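Local coordinates for protein cytochrome c-554 (Nitrosomonas europaea, PDB 1FT5) that carries electrons in ammonia oxidation as a four-heme cytochrome, accepting them directly from hydroxylamine oxidoreductase, at residues D2-S12 / C88-R99. Sequence-based numbering, arbitrary orientation.
Sequences DAPFEGRKKCS and CESCHGPGRNFR. With HEM (protoporphyrin IX containing Fe), chain G; PO4 (phosphate ion), chain C.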
loop_
_atom_site.group_PDB
_atom_site.type_symbol
_atom_site.label_atom_id
_atom_site.label_comp_id
_atom_site.label_asym_id
_atom_site.label_seq_id
_atom_site.Cartn_x
_atom_site.Cartn_y
_atom_site.Cartn_z
ATOM N N ASP A 2 -9.916 -1.855 15.232
ATOM C CA ASP A 2 -9.051 -1.390 14.157
ATOM C C ASP A 2 -9.790 -0.224 13.521
ATOM O O ASP A 2 -10.975 0.040 13.834
ATOM C CB ASP A 2 -8.845 -2.498 13.115
ATOM C CG ASP A 2 -7.398 -2.612 12.668
ATOM O OD1 ASP A 2 -6.978 -1.796 11.806
ATOM O OD2 ASP A 2 -6.687 -3.512 13.187
ATOM N N ALA A 3 -9.096 0.473 12.623
ATOM C CA ALA A 3 -9.660 1.610 11.934
ATOM C C ALA A 3 -10.211 1.329 10.550
ATOM O O ALA A 3 -9.719 0.433 9.832
ATOM C CB ALA A 3 -8.576 2.715 11.802
ATOM N N PRO A 4 -11.232 2.079 10.153
ATOM C CA PRO A 4 -11.793 1.907 8.825
ATOM C C PRO A 4 -10.895 2.507 7.740
ATOM O O PRO A 4 -10.178 3.474 7.952
ATOM C CB PRO A 4 -13.103 2.666 8.860
ATOM C CG PRO A 4 -13.313 3.043 10.324
ATOM C CD PRO A 4 -11.989 3.068 10.952
ATOM N N PHE A 5 -10.955 1.945 6.568
ATOM C CA PHE A 5 -10.296 2.523 5.406
ATOM C C PHE A 5 -11.155 3.678 4.894
ATOM O O PHE A 5 -12.405 3.686 5.103
ATOM C CB PHE A 5 -10.277 1.522 4.267
ATOM C CG PHE A 5 -9.214 0.479 4.414
ATOM C CD1 PHE A 5 -7.990 0.640 3.732
ATOM C CD2 PHE A 5 -9.397 -0.621 5.239
ATOM C CE1 PHE A 5 -6.944 -0.338 3.915
ATOM C CE2 PHE A 5 -8.387 -1.559 5.417
ATOM C CZ PHE A 5 -7.166 -1.419 4.770
ATOM N N GLU A 6 -10.544 4.623 4.179
ATOM C CA GLU A 6 -11.317 5.686 3.558
ATOM C C GLU A 6 -10.933 5.968 2.101
ATOM O O GLU A 6 -11.688 6.631 1.379
ATOM C CB GLU A 6 -11.208 7.013 4.292
ATOM C CG GLU A 6 -12.008 7.179 5.499
ATOM C CD GLU A 6 -11.781 8.588 6.037
ATOM O OE1 GLU A 6 -12.781 9.329 6.156
ATOM O OE2 GLU A 6 -10.584 8.941 6.285
ATOM N N GLY A 7 -9.773 5.491 1.651
ATOM C CA GLY A 7 -9.402 5.824 0.289
ATOM C C GLY A 7 -8.190 6.725 0.232
ATOM O O GLY A 7 -7.809 7.286 1.236
ATOM N N ARG A 8 -7.683 6.933 -0.975
ATOM C CA ARG A 8 -6.424 7.686 -1.108
ATOM C C ARG A 8 -6.530 9.181 -1.149
ATOM O O ARG A 8 -5.528 9.861 -0.946
ATOM C CB ARG A 8 -5.711 7.340 -2.432
ATOM C CG ARG A 8 -5.547 5.898 -2.770
ATOM C CD ARG A 8 -4.755 5.807 -4.086
ATOM N NE ARG A 8 -5.330 6.503 -5.234
ATOM C CZ ARG A 8 -6.286 5.969 -6.019
ATOM N NH1 ARG A 8 -6.787 4.723 -5.763
ATOM N NH2 ARG A 8 -6.690 6.602 -7.099
ATOM N N LYS A 9 -7.726 9.681 -1.405
ATOM C CA LYS A 9 -7.882 11.114 -1.682
ATOM C C LYS A 9 -7.262 12.046 -0.684
ATOM O O LYS A 9 -6.439 12.882 -1.072
ATOM C CB LYS A 9 -9.359 11.463 -1.807
ATOM C CG LYS A 9 -9.612 12.985 -2.011
ATOM C CD LYS A 9 -11.018 13.377 -1.501
ATOM C CE LYS A 9 -12.056 13.114 -2.571
ATOM N NZ LYS A 9 -13.448 13.646 -2.223
ATOM N N LYS A 10 -7.578 11.882 0.585
ATOM C CA LYS A 10 -7.000 12.878 1.507
ATOM C C LYS A 10 -5.506 12.650 1.656
ATOM O O LYS A 10 -4.732 13.614 1.759
ATOM C CB LYS A 10 -7.719 12.876 2.866
ATOM C CG LYS A 10 -9.173 13.456 2.760
ATOM C CD LYS A 10 -10.116 12.867 3.777
ATOM C CE LYS A 10 -11.539 12.740 3.176
ATOM N NZ LYS A 10 -11.715 11.408 2.492
ATOM N N CYS A 11 -5.056 11.394 1.669
ATOM C CA CYS A 11 -3.620 11.233 1.753
ATOM C C CYS A 11 -2.922 11.929 0.595
ATOM O O CYS A 11 -1.865 12.548 0.784
ATOM C CB CYS A 11 -3.209 9.732 1.663
ATOM S SG CYS A 11 -4.221 8.547 2.592
ATOM N N SER A 12 -3.453 11.787 -0.619
ATOM C CA SER A 12 -2.792 12.315 -1.786
ATOM C C SER A 12 -2.812 13.832 -1.823
ATOM O O SER A 12 -1.911 14.430 -2.398
ATOM C CB SER A 12 -3.441 11.751 -3.040
ATOM O OG SER A 12 -3.255 10.295 -3.057
ATOM N N CYS A 88 -2.507 3.980 -0.862
ATOM C CA CYS A 88 -1.767 4.367 0.339
ATOM C C CYS A 88 -2.019 3.549 1.575
ATOM O O CYS A 88 -1.153 3.192 2.320
ATOM C CB CYS A 88 -2.114 5.867 0.635
ATOM S SG CYS A 88 -2.168 6.949 -0.770
ATOM N N GLU A 89 -3.313 3.292 1.865
ATOM C CA GLU A 89 -3.670 2.604 3.071
ATOM C C GLU A 89 -3.325 1.102 3.008
ATOM O O GLU A 89 -3.224 0.487 4.036
ATOM C CB GLU A 89 -5.156 2.746 3.294
ATOM C CG GLU A 89 -5.603 4.206 3.645
ATOM C CD GLU A 89 -7.115 4.339 3.534
ATOM O OE1 GLU A 89 -7.658 4.115 2.459
ATOM O OE2 GLU A 89 -7.764 4.611 4.574
ATOM N N SER A 90 -3.192 0.564 1.795
ATOM C CA SER A 90 -2.786 -0.852 1.736
ATOM C C SER A 90 -1.428 -1.069 2.367
ATOM O O SER A 90 -1.155 -2.171 2.856
ATOM C CB SER A 90 -2.778 -1.398 0.290
ATOM O OG SER A 90 -4.102 -1.632 -0.146
ATOM N N CYS A 91 -0.561 -0.043 2.387
ATOM C CA CYS A 91 0.730 -0.186 3.074
ATOM C C CYS A 91 0.773 0.532 4.424
ATOM O O CYS A 91 1.256 0.004 5.424
ATOM C CB CYS A 91 1.883 0.341 2.188
ATOM S SG CYS A 91 2.059 -0.719 0.715
ATOM N N HIS A 92 0.250 1.748 4.440
ATOM C CA HIS A 92 0.330 2.533 5.654
ATOM C C HIS A 92 -0.770 2.296 6.667
ATOM O O HIS A 92 -0.722 2.857 7.754
ATOM C CB HIS A 92 0.329 4.025 5.250
ATOM C CG HIS A 92 1.560 4.395 4.500
ATOM N ND1 HIS A 92 2.785 4.511 5.117
ATOM C CD2 HIS A 92 1.763 4.649 3.184
ATOM C CE1 HIS A 92 3.675 4.818 4.166
ATOM N NE2 HIS A 92 3.127 4.920 2.976
ATOM N N GLY A 93 -1.733 1.461 6.306
ATOM C CA GLY A 93 -2.830 1.144 7.240
ATOM C C GLY A 93 -4.044 1.980 6.937
ATOM O O GLY A 93 -3.978 3.028 6.315
ATOM N N PRO A 94 -5.243 1.495 7.335
ATOM C CA PRO A 94 -6.502 2.224 7.125
ATOM C C PRO A 94 -6.346 3.550 7.877
ATOM O O PRO A 94 -5.927 3.557 9.033
ATOM C CB PRO A 94 -7.580 1.282 7.751
ATOM C CG PRO A 94 -6.833 0.418 8.725
ATOM C CD PRO A 94 -5.415 0.213 8.049
ATOM N N GLY A 95 -6.744 4.597 7.196
ATOM C CA GLY A 95 -6.490 5.958 7.676
ATOM C C GLY A 95 -7.601 6.803 8.210
ATOM O O GLY A 95 -7.331 7.962 8.580
ATOM N N ARG A 96 -8.799 6.248 8.368
ATOM C CA ARG A 96 -9.829 7.144 8.848
ATOM C C ARG A 96 -9.528 7.833 10.182
ATOM O O ARG A 96 -9.969 9.000 10.337
ATOM C CB ARG A 96 -11.175 6.414 8.951
ATOM C CG ARG A 96 -12.301 7.377 9.445
ATOM C CD ARG A 96 -13.673 6.896 9.131
ATOM N NE ARG A 96 -14.650 7.743 9.848
ATOM C CZ ARG A 96 -15.344 8.710 9.254
ATOM N NH1 ARG A 96 -15.179 8.953 7.954
ATOM N NH2 ARG A 96 -16.192 9.453 9.967
ATOM N N ASN A 97 -8.891 7.135 11.116
ATOM C CA ASN A 97 -8.607 7.665 12.443
ATOM C C ASN A 97 -7.282 8.403 12.524
ATOM O O ASN A 97 -7.172 9.389 13.249
ATOM C CB ASN A 97 -8.640 6.572 13.500
ATOM C CG ASN A 97 -10.060 5.983 13.677
ATOM O OD1 ASN A 97 -11.035 6.590 13.250
ATOM N ND2 ASN A 97 -10.141 4.808 14.269
ATOM N N PHE A 98 -6.278 7.976 11.772
ATOM C CA PHE A 98 -5.012 8.681 11.919
ATOM C C PHE A 98 -4.839 9.882 11.045
ATOM O O PHE A 98 -4.026 10.763 11.400
ATOM C CB PHE A 98 -3.785 7.690 11.826
ATOM C CG PHE A 98 -3.434 7.152 10.422
ATOM C CD1 PHE A 98 -2.977 8.006 9.404
ATOM C CD2 PHE A 98 -3.471 5.752 10.134
ATOM C CE1 PHE A 98 -2.561 7.561 8.163
ATOM C CE2 PHE A 98 -3.042 5.290 8.859
ATOM C CZ PHE A 98 -2.594 6.169 7.890
ATOM N N ARG A 99 -5.583 9.990 9.950
ATOM C CA ARG A 99 -5.394 11.079 9.016
ATOM C C ARG A 99 -5.652 12.440 9.649
ATOM O O ARG A 99 -4.969 13.402 9.312
ATOM C CB ARG A 99 -6.255 10.900 7.788
ATOM C CG ARG A 99 -7.720 11.086 8.022
ATOM C CD ARG A 99 -8.355 11.535 6.717
ATOM N NE ARG A 99 -9.781 11.258 6.701
ATOM C CZ ARG A 99 -10.694 12.124 7.111
ATOM N NH1 ARG A 99 -10.298 13.320 7.565
ATOM N NH2 ARG A 99 -11.979 11.789 7.115
HETATM C CHA HEM G . 6.765 6.370 3.238
HETATM C CHB HEM G . 2.798 8.701 1.620
HETATM C CHC HEM G . 1.532 4.660 -0.837
HETATM C CHD HEM G . 5.138 2.235 1.322
HETATM C C1A HEM G . 5.801 7.349 2.961
HETATM C C2A HEM G . 5.861 8.690 3.449
HETATM C C3A HEM G . 4.755 9.329 3.030
HETATM C C4A HEM G . 3.992 8.406 2.254
HETATM C CMA HEM G . 4.336 10.788 3.299
HETATM C CAA HEM G . 7.010 9.299 4.331
HETATM C CBA HEM G . 8.007 10.153 3.441
HETATM C CGA HEM G . 8.580 9.362 2.236
HETATM O O1A HEM G . 9.174 8.333 2.473
HETATM O O2A HEM G . 8.384 9.805 1.106
HETATM C C1B HEM G . 2.079 7.772 0.809
HETATM C C2B HEM G . 0.891 8.113 0.083
HETATM C C3B HEM G . 0.545 6.992 -0.656
HETATM C C4B HEM G . 1.563 6.000 -0.331
HETATM C CMB HEM G . 0.192 9.474 0.130
HETATM C CAB HEM G . -0.578 6.737 -1.613
HETATM C CBB HEM G . -0.529 7.696 -2.828
HETATM C C1C HEM G . 2.423 3.676 -0.417
HETATM C C2C HEM G . 2.294 2.320 -0.824
HETATM C C3C HEM G . 3.221 1.637 -0.191
HETATM C C4C HEM G . 4.013 2.551 0.578
HETATM C CMC HEM G . 1.236 1.751 -1.794
HETATM C CAC HEM G . 3.430 0.092 -0.232
HETATM C CBC HEM G . 3.513 -0.601 -1.571
HETATM C C1D HEM G . 5.933 3.166 2.012
HETATM C C2D HEM G . 7.125 2.821 2.754
HETATM C C3D HEM G . 7.608 4.018 3.255
HETATM C C4D HEM G . 6.678 5.034 2.823
HETATM C CMD HEM G . 7.669 1.424 2.992
HETATM C CAD HEM G . 8.764 4.220 4.224
HETATM C CBD HEM G . 8.261 4.462 5.614
HETATM C CGD HEM G . 9.231 5.215 6.546
HETATM O O1D HEM G . 8.809 5.467 7.682
HETATM O O2D HEM G . 10.341 5.516 6.112
HETATM N NA HEM G . 4.656 7.184 2.224
HETATM N NB HEM G . 2.497 6.456 0.569
HETATM N NC HEM G . 3.473 3.821 0.424
HETATM N ND HEM G . 5.639 4.543 2.042
HETATM FE FE HEM G . 4.087 5.514 1.293
HETATM P P PO4 C . -4.649 9.971 -6.274
HETATM O O1 PO4 C . -5.270 9.134 -7.408
HETATM O O2 PO4 C . -5.744 10.947 -5.733
HETATM O O3 PO4 C . -4.128 9.090 -5.115
HETATM O O4 PO4 C . -3.435 10.750 -6.836
#
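E89 binds E6 and G7 of the N-terminal loop from within a c-type heme motif, the CXXCH segment C88-H92. C88 and C91 are thioether-linked to heme 3, and H92 and H179 hold its iron. C11, the first cysteine of the heme 1 motif, packs its CB 3.8 Å from C88 SG, bringing the two attachment sites together.

Hydrogen bonds centre on the E89 carboxylate. E89 OE2 takes E6 N on its syn lone pair (2.8 Å) and G95 N on its anti lone pair. E89 OE1 takes G7 N at 2.6 Å, tilted 33° out of the carboxylate plane. With alanine in place of E89, the N-H groups of E6, G7 and G95 would probably lose their shared acceptor, leaving the loop at E6-G7 more loosely held. R96 N bonds P4 O.

Apolar contact is mainly F5 on P94. P94 CB sits over the ring centre, a CH-pi contact of 3.7 Å to the F5 centroid.

Salt bridges join E6 to R96 and R99. The R99 guanidinium lies nearly coplanar with the E6 carboxylate and meets it through NE and NH2. That of R96 stands almost perpendicular, and its NH1 bond to E6 OE1 is weak and bent. K10 CD rests on one face of the R99 guanidinium, 3.4 Å from R99 NE.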